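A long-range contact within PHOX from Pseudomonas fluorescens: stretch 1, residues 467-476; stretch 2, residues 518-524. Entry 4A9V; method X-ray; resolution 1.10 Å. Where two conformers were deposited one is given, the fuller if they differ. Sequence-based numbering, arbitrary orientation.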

ATOM      1  N   SER A 467      -4.791  26.299  -2.582  1.00  9.06           N
ATOM      2  CA  SER A 467      -3.899  27.420  -2.352  0.50  9.33           C
ATOM      3  C   SER A 467      -2.621  27.034  -1.609  1.00  9.31           C
ATOM      4  O   SER A 467      -1.675  27.823  -1.562  1.00 10.40           O
ATOM      5  CB  SER A 467      -4.629  28.507  -1.579  0.50 10.61           C
ATOM      6  OG  SER A 467      -5.096  27.995  -0.346  0.50  9.38           O
ATOM      7  N   ASN A 468      -2.627  25.882  -0.942  1.00  9.18           N
ATOM      8  CA  ASN A 468      -1.415  25.364  -0.311  1.00  8.82           C
ATOM      9  C   ASN A 468      -0.465  24.650  -1.275  1.00  8.82           C
ATOM     10  O   ASN A 468       0.643  24.247  -0.886  1.00  9.54           O
ATOM     11  CB  ASN A 468      -1.731  24.505   0.934  1.00  8.78           C
ATOM     12  CG  ASN A 468      -2.779  23.413   0.703  1.00  8.46           C
ATOM     13  OD1 ASN A 468      -3.615  23.472  -0.209  1.00  9.38           O
ATOM     14  ND2 ASN A 468      -2.801  22.450   1.627  1.00  8.08           N
ATOM     15  N   ILE A 469      -0.851  24.596  -2.546  1.00  8.71           N
ATOM     16  CA  ILE A 469       0.047  24.217  -3.633  1.00  8.56           C
ATOM     17  C   ILE A 469       0.588  25.481  -4.300  1.00  9.57           C
ATOM     18  O   ILE A 469      -0.177  26.363  -4.683  1.00 10.71           O
ATOM     19  CB  ILE A 469      -0.693  23.362  -4.688  1.00  8.33           C
ATOM     20  CG1 ILE A 469      -1.188  22.049  -4.074  1.00  9.18           C
ATOM     21  CG2 ILE A 469       0.210  23.096  -5.880  1.00  9.83           C
ATOM     22  CD1 ILE A 469      -0.089  21.159  -3.527  1.00 10.54           C
ATOM     23  N   THR A 470       1.891  25.496  -4.539  1.00  9.18           N
ATOM     24  CA  THR A 470       2.559  26.615  -5.181  1.00 10.64           C
ATOM     25  C   THR A 470       3.447  26.112  -6.309  1.00  9.83           C
ATOM     26  O   THR A 470       3.783  24.931  -6.350  1.00  9.53           O
ATOM     27  CB  THR A 470       3.450  27.373  -4.185  1.00 12.16           C
ATOM     28  OG1 THR A 470       4.587  26.565  -3.859  1.00 12.96           O
ATOM     29  CG2 THR A 470       2.681  27.730  -2.920  1.00 13.94           C
ATOM     30  N   PRO A 471       3.976  27.036  -7.128  1.00 10.22           N
ATOM     31  CA  PRO A 471       4.921  26.577  -8.135  1.00 10.71           C
ATOM     32  C   PRO A 471       6.188  25.972  -7.544  1.00 11.01           C
ATOM     33  O   PRO A 471       6.839  25.158  -8.200  1.00 12.81           O
ATOM     34  CB  PRO A 471       5.223  27.852  -8.927  1.00 11.80           C
ATOM     35  CG  PRO A 471       3.939  28.608  -8.851  1.00 12.69           C
ATOM     36  CD  PRO A 471       3.470  28.386  -7.435  1.00 11.47           C
ATOM     37  N   GLN A 472       6.521  26.340  -6.311  1.00 10.42           N
ATOM     38  CA  GLN A 472       7.706  25.785  -5.670  1.00 10.72           C
ATOM     39  C   GLN A 472       7.509  24.346  -5.188  1.00 11.86           C
ATOM     40  O   GLN A 472       8.409  23.527  -5.366  1.00 13.09           O
ATOM     41  CB  GLN A 472       8.189  26.673  -4.525  1.00 10.55           C
ATOM     42  CG  GLN A 472       9.598  26.310  -4.056  1.00 13.03           C
ATOM     43  CD  GLN A 472       9.660  25.016  -3.251  1.00 13.33           C
ATOM     44  OE1 GLN A 472       8.721  24.669  -2.532  1.00 13.87           O
ATOM     45  NE2 GLN A 472      10.810  24.353  -3.283  1.00 13.95           N
ATOM     46  N   ASN A 473       6.355  24.035  -4.591  1.00  9.49           N
ATOM     47  CA  ASN A 473       6.179  22.767  -3.875  1.00  9.07           C
ATOM     48  C   ASN A 473       5.336  21.729  -4.609  1.00  8.66           C
ATOM     49  O   ASN A 473       5.078  20.652  -4.077  1.00  9.88           O
ATOM     50  CB  ASN A 473       5.601  22.996  -2.473  1.00  9.80           C
ATOM     51  CG  ASN A 473       4.121  23.334  -2.490  1.00  8.77           C
ATOM     52  OD1 ASN A 473       3.511  23.423  -3.549  1.00 10.18           O
ATOM     53  ND2 ASN A 473       3.553  23.588  -1.315  1.00  9.97           N
ATOM     54  N   MET A 474       4.959  22.017  -5.847  1.00  8.70           N
ATOM     55  CA  MET A 474       3.931  21.224  -6.498  1.00  8.81           C
ATOM     56  C   MET A 474       4.387  19.799  -6.813  1.00  8.07           C
ATOM     57  O   MET A 474       5.557  19.529  -7.100  1.00  9.60           O
ATOM     58  CB  MET A 474       3.425  21.922  -7.756  1.00  9.00           C
ATOM     59  CG  MET A 474       4.510  22.260  -8.751  1.00  9.75           C
ATOM     60  SD  MET A 474       3.800  23.052 -10.198  1.00 10.79           S
ATOM     61  CE  MET A 474       5.277  23.257 -11.188  1.00 12.00           C
ATOM     62  N   PHE A 475       3.405  18.903  -6.827  1.00  8.06           N
ATOM     63  CA  PHE A 475       3.614  17.470  -7.008  1.00  8.06           C
ATOM     64  C   PHE A 475       2.346  16.869  -7.615  1.00  7.75           C
ATOM     65  O   PHE A 475       1.314  17.534  -7.703  1.00  8.24           O
ATOM     66  CB  PHE A 475       3.922  16.808  -5.659  1.00  8.40           C
ATOM     67  CG  PHE A 475       2.824  16.962  -4.641  1.00  8.27           C
ATOM     68  CD1 PHE A 475       2.759  18.090  -3.824  1.00  8.25           C
ATOM     69  CD2 PHE A 475       1.833  15.994  -4.519  1.00  8.08           C
ATOM     70  CE1 PHE A 475       1.735  18.231  -2.903  1.00  8.59           C
ATOM     71  CE2 PHE A 475       0.797  16.150  -3.610  1.00  9.09           C
ATOM     72  CZ  PHE A 475       0.741  17.276  -2.810  1.00  9.44           C
ATOM     73  N   ASN A 476       2.408  15.612  -8.022  1.00  8.00           N
ATOM     74  CA  ASN A 476       1.203  14.943  -8.497  1.00  7.71           C
ATOM     75  C   ASN A 476       1.113  13.519  -7.989  1.00  7.33           C
ATOM     76  O   ASN A 476       2.132  12.888  -7.679  1.00  8.05           O
ATOM     77  CB  ASN A 476       1.093  14.999 -10.029  1.00  8.29           C
ATOM     78  CG  ASN A 476       1.986  13.995 -10.725  1.00  8.30           C
ATOM     79  OD1 ASN A 476       1.543  12.907 -11.102  1.00  8.95           O
ATOM     80  ND2 ASN A 476       3.244  14.379 -10.955  1.00  8.75           N
ATOM     81  N   THR A 518      -2.021  23.868   9.568  1.00 10.68           N
ATOM     82  CA  THR A 518      -1.879  25.068   8.766  1.00 11.01           C
ATOM     83  C   THR A 518      -2.068  24.789   7.286  1.00 10.25           C
ATOM     84  O   THR A 518      -2.316  25.715   6.518  1.00 11.54           O
ATOM     85  CB  THR A 518      -0.512  25.736   8.948  1.00 11.77           C
ATOM     86  OG1 THR A 518       0.486  24.911   8.345  1.00 11.30           O
ATOM     87  CG2 THR A 518      -0.193  25.958  10.423  1.00 13.91           C
ATOM     88  N   GLY A 519      -1.919  23.530   6.884  1.00  9.77           N
ATOM     89  CA  GLY A 519      -1.993  23.153   5.488  1.00  8.56           C
ATOM     90  C   GLY A 519      -0.695  23.299   4.719  1.00  8.37           C
ATOM     91  O   GLY A 519      -0.638  22.920   3.554  1.00  8.95           O
ATOM     92  N   GLU A 520       0.341  23.850   5.352  1.00  8.36           N
ATOM     93  CA  GLU A 520       1.593  24.093   4.650  1.00  8.52           C
ATOM     94  C   GLU A 520       2.250  22.776   4.239  1.00  7.91           C
ATOM     95  O   GLU A 520       2.326  21.836   5.037  1.00  8.45           O
ATOM     96  CB  GLU A 520       2.554  24.912   5.516  1.00  9.77           C
ATOM     97  CG  GLU A 520       3.818  25.308   4.773  1.00 11.96           C
ATOM     98  CD  GLU A 520       4.773  26.168   5.580  1.00 13.31           C
ATOM     99  OE1 GLU A 520       4.510  26.437   6.774  1.00 18.35           O
ATOM    100  OE2 GLU A 520       5.841  26.506   5.026  1.00 15.46           O
ATOM    101  N   ILE A 521       2.803  22.752   3.028  1.00  8.27           N
ATOM    102  CA  ILE A 521       3.496  21.590   2.476  1.00  7.44           C
ATOM    103  C   ILE A 521       4.868  22.015   1.958  1.00  8.22           C
ATOM    104  O   ILE A 521       4.973  23.005   1.226  1.00  9.22           O
ATOM    105  CB  ILE A 521       2.685  20.964   1.319  1.00  7.83           C
ATOM    106  CG1 ILE A 521       1.322  20.490   1.830  1.00  8.58           C
ATOM    107  CG2 ILE A 521       3.453  19.812   0.697  1.00  9.65           C
ATOM    108  CD1 ILE A 521       0.314  20.188   0.739  1.00 10.44           C
ATOM    109  N   ARG A 522       5.908  21.280   2.348  1.00  8.11           N
ATOM    110  CA  ARG A 522       7.269  21.501   1.856  1.00  8.45           C
ATOM    111  C   ARG A 522       7.830  20.220   1.250  1.00  8.15           C
ATOM    112  O   ARG A 522       7.662  19.134   1.804  1.00  8.19           O
ATOM    113  CB  ARG A 522       8.180  21.978   2.991  1.00  9.12           C
ATOM    114  CG  ARG A 522       7.764  23.310   3.584  1.00  9.43           C
ATOM    115  CD  ARG A 522       8.745  23.798   4.631  1.00 10.96           C
ATOM    116  NE  ARG A 522       8.214  24.989   5.267  1.00 12.55           N
ATOM    117  CZ  ARG A 522       8.857  25.720   6.160  1.00 18.71           C
ATOM    118  NH1 ARG A 522      10.078  25.390   6.537  1.00 28.22           N
ATOM    119  NH2 ARG A 522       8.244  26.753   6.711  1.00 33.58           N
ATOM    120  N   ARG A 523       8.530  20.340   0.128  1.00  8.05           N
ATOM    121  CA  ARG A 523       9.189  19.194  -0.487  1.00  7.71           C
ATOM    122  C   ARG A 523      10.442  18.827   0.294  1.00  7.56           C
ATOM    123  O   ARG A 523      11.263  19.698   0.607  1.00  8.29           O
ATOM    124  CB  ARG A 523       9.544  19.489  -1.948  1.00  7.95           C
ATOM    125  CG  ARG A 523       9.992  18.258  -2.712  1.00  8.87           C
ATOM    126  CD  ARG A 523      10.355  18.563  -4.158  1.00 10.04           C
ATOM    127  NE  ARG A 523       9.212  19.039  -4.930  1.00 10.93           N
ATOM    128  CZ  ARG A 523       9.025  20.297  -5.318  1.00  9.79           C
ATOM    129  NH1 ARG A 523       9.895  21.250  -5.008  1.00 10.67           N
ATOM    130  NH2 ARG A 523       7.992  20.599  -6.091  1.00 10.34           N
ATOM    131  N   PHE A 524      10.575  17.542   0.616  1.00  7.62           N
ATOM    132  CA  PHE A 524      11.647  17.049   1.480  1.00  7.76           C
ATOM    133  C   PHE A 524      12.683  16.211   0.723  1.00  7.90           C
ATOM    134  O   PHE A 524      13.873  16.318   1.011  1.00  8.61           O
ATOM    135  CB  PHE A 524      11.049  16.234   2.635  1.00  7.81           C
ATOM    136  CG  PHE A 524      12.076  15.601   3.530  1.00  8.04           C
ATOM    137  CD1 PHE A 524      12.691  16.327   4.531  1.00  8.83           C
ATOM    138  CD2 PHE A 524      12.398  14.262   3.395  1.00  8.67           C
ATOM    139  CE1 PHE A 524      13.653  15.742   5.336  1.00  9.76           C
ATOM    140  CE2 PHE A 524      13.332  13.666   4.220  1.00  9.70           C
ATOM    141  CZ  PHE A 524      13.944  14.401   5.210  1.00  9.25           C
TER
HETATM  142  O   HOH W   1       1.979  25.125   1.358  1.00  9.98           O
HETATM  143  O   HOH W   2       8.178  22.634  -8.174  1.00 19.96           O

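How does the contact begin at the loop that leads into the strand? Thr518 keeps clear of the other stretch and serves its own turn, its OG1 accepting a hydrogen bond from Glu520 N at 3.2 Å. Gly519 is the first residue to meet stretch 1: its carbonyl O takes a hydrogen bond from Asn468 ND2 at 2.9 Å, nearly straight at 163°. Glycine suits this place because, with phi at 85° and psi at -5°, a CB would be jammed against the carbonyl O of the residue before; that CB would point toward stretch 1. Glu520 then turns its CB away; its OE2 forms a salt bridge with Arg522 NE at 2.8 Å, within stretch 2.

What does Ile521 contribute, where the strand starts? Its side chain points toward stretch 1 and is buried, packing against Phe475 and Ile469, with CG2 4.3 Å from Phe475 CE1 and CD1 4.4 Å from Ile469 CD1, and lying alongside the amides of Asn468 and Asn473. A hydrocarbon suits the position because it packs against both apolar side chains without bringing a polar group that would need a partner.

How is the backbone of Ile521 satisfied? Asn473 ND2 donates to Ile521 O at 3.0 Å and, with its other hydrogen, to Asn468 O at 3.0 Å; both bonds are close to straight. Asn473 OD1 meanwhile accepts from Thr470 N at 2.8 Å, so this one amide both braces its own loop and ties it to the strand. An asparagine side chain is apt here, since a single planar group offers two donor hydrogens and an acceptor. Water 1 adds a second link, donating to Asn468 O at 2.8 Å and accepting from Ile521 N at 3.0 Å.

What anchors the far end of the contact? Arg522 points away, as alternation along a strand would lead one to expect, and Arg523 points toward stretch 1 again. Its long side chain carries the guanidinium to backbone carbonyls that lie at the edge of the group, near its plane, where its N-H bonds are directed. NH1 donates to Gln472 O at 2.7 Å, NH2 donates to Met474 O at 2.8 Å, and a weak bond joins NH2 to Gln472 O at 3.0 Å. Water 2 extends the grip, accepting from Arg523 NH2 at 2.9 Å and lying 2.9 Å from Pro471 O. Arginine fits because its several N-H donors can serve the carbonyls of Gln472 and Met474 together. Phe524 lies beyond reach.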